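PDB 3E8T: takeout-like protein 1 from Epiphyas postvittana, which binds ubiquinone-8 in a long internal pocket and probably serves as a carrier of hydrophobic ligands in the insect. Local coordinates for residues Q22-F27 / A69-V74. Numbering follows the deposited sequence.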
# COMPACT_ATOMS: atom_id res chain seq x y z
N GLN A 22 13.67 -8.16 7.56
CA GLN A 22 15.01 -7.57 7.54
C GLN A 22 15.36 -6.95 6.21
O GLN A 22 16.16 -6.02 6.16
CB GLN A 22 16.08 -8.58 7.92
CG GLN A 22 15.96 -9.03 9.34
CD GLN A 22 16.04 -7.89 10.32
OE1 GLN A 22 15.04 -7.53 10.97
NE2 GLN A 22 17.22 -7.28 10.40
N ALA A 23 14.77 -7.47 5.15
CA ALA A 23 14.99 -6.88 3.81
C ALA A 23 14.13 -5.67 3.48
O ALA A 23 14.52 -4.84 2.66
CB ALA A 23 14.71 -7.91 2.78
N LEU A 24 12.94 -5.63 4.06
CA LEU A 24 11.98 -4.60 3.71
C LEU A 24 12.57 -3.19 3.68
O LEU A 24 12.32 -2.47 2.70
CB LEU A 24 10.79 -4.67 4.68
CG LEU A 24 9.75 -3.52 4.57
CD1 LEU A 24 9.07 -3.77 3.31
CD2 LEU A 24 8.79 -3.57 5.78
N PRO A 25 13.21 -2.70 4.78
CA PRO A 25 13.63 -1.28 4.72
C PRO A 25 14.61 -0.96 3.60
O PRO A 25 14.52 0.11 2.97
CB PRO A 25 14.25 -1.04 6.09
CG PRO A 25 13.76 -2.12 6.96
CD PRO A 25 13.49 -3.30 6.10
N THR A 26 15.49 -1.88 3.30
CA THR A 26 16.46 -1.66 2.26
C THR A 26 15.76 -1.70 0.89
O THR A 26 16.03 -0.88 0.01
CB THR A 26 17.59 -2.70 2.37
OG1 THR A 26 18.20 -2.55 3.66
CG2 THR A 26 18.57 -2.51 1.25
N PHE A 27 14.81 -2.60 0.73
CA PHE A 27 14.08 -2.69 -0.52
C PHE A 27 13.25 -1.42 -0.80
O PHE A 27 13.29 -0.86 -1.89
CB PHE A 27 13.19 -3.94 -0.51
CG PHE A 27 12.41 -4.12 -1.76
CD1 PHE A 27 13.03 -4.52 -2.95
CD2 PHE A 27 11.03 -3.86 -1.78
CE1 PHE A 27 12.30 -4.68 -4.11
CE2 PHE A 27 10.29 -4.01 -2.96
CZ PHE A 27 10.93 -4.43 -4.10
N ALA A 69 7.01 -0.83 8.41
CA ALA A 69 6.04 -1.90 8.50
C ALA A 69 6.57 -3.09 9.29
O ALA A 69 7.76 -3.39 9.24
CB ALA A 69 5.59 -2.36 7.15
N VAL A 70 5.66 -3.72 10.02
CA VAL A 70 5.94 -4.93 10.81
C VAL A 70 5.32 -6.09 10.07
O VAL A 70 4.11 -6.10 9.80
CB VAL A 70 5.40 -4.81 12.21
CG1 VAL A 70 5.65 -6.08 12.97
CG2 VAL A 70 6.08 -3.63 12.91
N ILE A 71 6.13 -7.08 9.70
CA ILE A 71 5.67 -8.27 9.04
C ILE A 71 5.18 -9.25 10.08
O ILE A 71 5.95 -9.72 10.91
CB ILE A 71 6.75 -8.94 8.16
CG1 ILE A 71 7.43 -7.95 7.23
CG2 ILE A 71 6.16 -10.11 7.39
CD1 ILE A 71 6.51 -7.29 6.24
N ASP A 72 3.91 -9.59 10.04
CA ASP A 72 3.30 -10.49 11.00
C ASP A 72 3.49 -11.93 10.61
O ASP A 72 3.74 -12.77 11.49
CB ASP A 72 1.83 -10.14 11.22
CG ASP A 72 1.66 -8.75 11.76
OD1 ASP A 72 2.21 -8.46 12.85
OD2 ASP A 72 1.01 -7.89 11.09
N ASN A 73 3.38 -12.24 9.33
CA ASN A 73 3.52 -13.58 8.84
C ASN A 73 3.75 -13.63 7.35
O ASN A 73 3.17 -12.85 6.63
CB ASN A 73 2.28 -14.43 9.16
CG ASN A 73 2.57 -15.94 9.06
OD1 ASN A 73 3.45 -16.44 9.76
ND2 ASN A 73 1.88 -16.63 8.18
N VAL A 74 4.56 -14.59 6.91
CA VAL A 74 4.75 -14.95 5.52
C VAL A 74 4.53 -16.45 5.40
O VAL A 74 5.20 -17.21 6.12
CB VAL A 74 6.11 -14.58 4.96
CG1 VAL A 74 6.23 -15.05 3.53
CG2 VAL A 74 6.39 -13.06 5.11
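With chi1 at 173°, Leu24 sets its CG anti to the backbone N and carries the side chain out from helix 13-28 to meet residues 69-71; chi2 of 71° then places CD2 as the branch that makes every touch. Leu24 CD2 lies 3.6 Å from Ala69 O. The distance from Leu24 CD2 to Ala69 CB is 3.7 Å, and both are plain van der Waals contacts. Ile71 comes in more loosely from two residues further along, its CD1 4.4 Å from Leu24 CD2. All three residues are buried, but the junction is slim, about 109 Å² summed over both sides. The Ala69 carbonyl, though brushed by a methyl, is satisfied by Gln21 NE2, while Gln21 OE1 accepts from Ile71 N; one amide one turn back on the helix thus grips the strand's backbone beside Leu24. The Leu24 side chain also lies about 4 Å, nearest atoms, from the bound ubiquinone-8, which touches Ala23 and Phe27 of the same helix. The contact lies where helix 13-28, beside the ligand, packs on strand 54-77 of the antiparallel sheet, where Ala69 and Ile71 also pack on Leu89 and Phe87 of neighbouring strand 82-100.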